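PDB 3USZ: Exo-1,3/1,4-beta-glucanase, which probably hydrolyses beta-1,3- and beta-1,4-linked glucans from their chain ends, as a glycoside hydrolase of family 3. Local coordinates for residues A[140-145]-A[190-195]. Numbering follows the deposited sequence.
Sequences KRIGQA and GEMVTG
Gly143 and Gly195 face each other where the two helices come closest, with Gly143 CA and Gly195 CA 4.2 Å apart. The segment axes approach to 7.1 Å and run at 31° in the same general direction. With no side chain on either glycine, backbone meets backbone. Three CA-H...O contacts follow. Lys140 CA points to Glu191 O at 3.5 Å. Gly195 CA lies 3.4 Å from Lys140 O, an oxygen that also accepts the helix bond from Gln144 N. Gln144 CA approaches Gly195 O. No direct hydrogen bond joins the segments.

The apolar contact is on the buried side. Met192 leaves its helix pointing away, but bends at chi2 and then at chi3 (74°), which turns the thioether back. SD then lies 3.5 Å from Gly143 CA, and CE reaches Ile142 CG2. Leu389 of helix 384-397 and Phe124 also pack on Ile142, while Pro161 of strand 157-162 touches Met192.

These are neighbouring outer helices of the TIM-barrel-type N-terminal domain of family 3. Helix 136-151 precedes barrel strand 157-162, and helix 182-197 follows it. Their near-parallel run fits this repeated beta-alpha order.

The polar contacts lie along the other edge. Lys140 has CG anti to its N (chi1 -170°) and stays extended, so its methylenes pass over Glu191 O and Gly195 CA until CE is 3.5 Å from Thr194 OG1. NZ forms a salt bridge with Asp199. It also donates to a water that donates to Glu191 OE1 and hydrogen-bonds Thr194 OG1. The Glu191 carboxylate is thus linked to the ammonium through water, without direct contact. A second water accepts from Gln144 NE2 and donates to Thr194 O.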
ATOM      1  N   LYS A 140       7.470   3.729 -11.082  1.00 23.13           N
ATOM      2  CA  LYS A 140       8.386   4.801 -10.707  1.00 24.15           C
ATOM      3  C   LYS A 140       7.667   6.143 -10.729  1.00 22.96           C
ATOM      4  O   LYS A 140       7.849   6.960  -9.832  1.00 21.53           O
ATOM      5  CB  LYS A 140       9.635   4.832 -11.603  1.00 20.24           C
ATOM      6  CG  LYS A 140      10.715   5.786 -11.090  1.00 21.83           C
ATOM      7  CD  LYS A 140      11.995   5.699 -11.900  1.00 24.73           C
ATOM      8  CE  LYS A 140      13.075   6.607 -11.302  1.00 23.84           C
ATOM      9  NZ  LYS A 140      14.418   6.218 -11.793  1.00 30.90           N
ATOM     10  N   ARG A 141       6.825   6.355 -11.738  1.00 20.45           N
ATOM     11  CA  ARG A 141       6.075   7.610 -11.835  1.00 24.82           C
ATOM     12  C   ARG A 141       5.037   7.767 -10.712  1.00 22.48           C
ATOM     13  O   ARG A 141       4.787   8.877 -10.232  1.00 24.42           O
ATOM     14  CB  ARG A 141       5.432   7.757 -13.218  1.00 24.33           C
ATOM     15  CG  ARG A 141       6.446   7.976 -14.348  1.00 30.16           C
ATOM     16  CD  ARG A 141       5.766   8.151 -15.717  1.00 24.39           C
ATOM     17  NE  ARG A 141       5.325   6.878 -16.277  1.00 27.01           N
ATOM     18  CZ  ARG A 141       4.110   6.666 -16.782  1.00 27.98           C
ATOM     19  NH1 ARG A 141       3.225   7.646 -16.809  1.00 31.66           N
ATOM     20  NH2 ARG A 141       3.782   5.478 -17.278  1.00 26.63           N
ATOM     21  N   ILE A 142       4.436   6.657 -10.291  1.00 22.45           N
ATOM     22  CA  ILE A 142       3.495   6.677  -9.177  1.00 19.71           C
ATOM     23  C   ILE A 142       4.218   7.079  -7.883  1.00 19.61           C
ATOM     24  O   ILE A 142       3.694   7.841  -7.063  1.00 19.14           O
ATOM     25  CB  ILE A 142       2.787   5.304  -9.033  1.00 17.98           C
ATOM     26  CG1 ILE A 142       1.809   5.098 -10.193  1.00 19.53           C
ATOM     27  CG2 ILE A 142       2.038   5.197  -7.709  1.00 20.13           C
ATOM     28  CD1 ILE A 142       1.054   3.765 -10.151  1.00 21.63           C
ATOM     29  N   GLY A 143       5.439   6.580  -7.714  1.00 21.06           N
ATOM     30  CA  GLY A 143       6.274   6.996  -6.596  1.00 18.84           C
ATOM     31  C   GLY A 143       6.545   8.496  -6.616  1.00 22.48           C
ATOM     32  O   GLY A 143       6.411   9.169  -5.584  1.00 20.89           O
ATOM     33  N   GLN A 144       6.910   9.016  -7.792  1.00 20.79           N
ATOM     34  CA  GLN A 144       7.145  10.455  -7.976  1.00 20.57           C
ATOM     35  C   GLN A 144       5.915  11.298  -7.653  1.00 19.53           C
ATOM     36  O   GLN A 144       6.016  12.306  -6.953  1.00 22.47           O
ATOM     37  CB  GLN A 144       7.659  10.748  -9.397  1.00 19.38           C
ATOM     38  CG  GLN A 144       9.090  10.217  -9.622  1.00 20.60           C
ATOM     39  CD  GLN A 144       9.495  10.177 -11.086  1.00 28.55           C
ATOM     40  OE1 GLN A 144       8.664  10.323 -11.976  1.00 32.11           O
ATOM     41  NE2 GLN A 144      10.778   9.964 -11.336  1.00 26.21           N
ATOM     42  N   ALA A 145       4.755  10.882  -8.152  1.00 16.97           N
ATOM     43  CA  ALA A 145       3.521  11.588  -7.845  1.00 19.68           C
ATOM     44  C   ALA A 145       3.236  11.529  -6.350  1.00 20.64           C
ATOM     45  O   ALA A 145       2.800  12.516  -5.743  1.00 21.19           O
ATOM     46  CB  ALA A 145       2.346  10.999  -8.644  1.00 17.13           C
ATOM     47  N   GLY A 190      12.406  -1.554  -6.243  1.00 22.45           N
ATOM     48  CA  GLY A 190      13.409  -0.521  -6.427  1.00 21.97           C
ATOM     49  C   GLY A 190      12.901   0.669  -7.219  1.00 22.59           C
ATOM     50  O   GLY A 190      13.356   1.799  -7.009  1.00 23.37           O
ATOM     51  N   GLU A 191      11.971   0.419  -8.139  1.00 19.51           N
ATOM     52  CA  GLU A 191      11.330   1.506  -8.890  1.00 24.06           C
ATOM     53  C   GLU A 191      10.481   2.417  -8.003  1.00 21.45           C
ATOM     54  O   GLU A 191      10.477   3.641  -8.177  1.00 24.12           O
ATOM     55  CB  GLU A 191      10.473   0.954 -10.034  1.00 22.01           C
ATOM     56  CG  GLU A 191      11.220   0.024 -10.972  1.00 28.09           C
ATOM     57  CD  GLU A 191      12.247   0.741 -11.833  1.00 38.37           C
ATOM     58  OE1 GLU A 191      12.216   1.988 -11.906  1.00 33.75           O
ATOM     59  OE2 GLU A 191      13.086   0.049 -12.444  0.61 37.38           O
ATOM     60  N   MET A 192       9.748   1.830  -7.059  1.00 20.95           N
ATOM     61  CA  MET A 192       8.953   2.636  -6.133  1.00 17.24           C
ATOM     62  C   MET A 192       9.873   3.427  -5.185  1.00 22.15           C
ATOM     63  O   MET A 192       9.617   4.585  -4.901  1.00 20.28           O
ATOM     64  CB  MET A 192       7.951   1.768  -5.366  1.00 21.35           C
ATOM     65  CG  MET A 192       6.924   2.539  -4.539  1.00 24.39           C
ATOM     66  SD  MET A 192       5.912   3.716  -5.471  1.00 25.39           S
ATOM     67  CE  MET A 192       4.798   2.676  -6.379  1.00 31.12           C
ATOM     68  N   VAL A 193      10.954   2.801  -4.720  1.00 17.94           N
ATOM     69  CA  VAL A 193      11.917   3.468  -3.847  1.00 17.76           C
ATOM     70  C   VAL A 193      12.565   4.659  -4.552  1.00 20.19           C
ATOM     71  O   VAL A 193      12.632   5.735  -3.988  1.00 19.88           O
ATOM     72  CB  VAL A 193      13.042   2.506  -3.340  1.00 19.76           C
ATOM     73  CG1 VAL A 193      14.196   3.306  -2.706  1.00 14.98           C
ATOM     74  CG2 VAL A 193      12.474   1.494  -2.343  1.00 19.98           C
ATOM     75  N   THR A 194      13.032   4.475  -5.784  1.00 18.54           N
ATOM     76  CA  THR A 194      13.662   5.589  -6.498  1.00 18.35           C
ATOM     77  C   THR A 194      12.655   6.653  -6.928  1.00 23.84           C
ATOM     78  O   THR A 194      12.996   7.832  -6.986  1.00 20.50           O
ATOM     79  CB  THR A 194      14.508   5.133  -7.711  1.00 19.03           C
ATOM     80  OG1 THR A 194      13.684   4.428  -8.635  1.00 20.91           O
ATOM     81  CG2 THR A 194      15.674   4.223  -7.270  1.00 20.28           C
ATOM     82  N   GLY A 195      11.418   6.249  -7.217  1.00 20.04           N
ATOM     83  CA  GLY A 195      10.372   7.217  -7.511  1.00 16.94           C
ATOM     84  C   GLY A 195      10.109   8.164  -6.350  1.00 18.18           C
ATOM     85  O   GLY A 195       9.941   9.359  -6.541  1.00 20.02           O
TER
HETATM   86  O   HOH W   1      14.928   3.124 -11.275  1.00 41.77           O
HETATM   87  O   HOH W   2      12.689   9.675  -9.217  1.00 25.59           O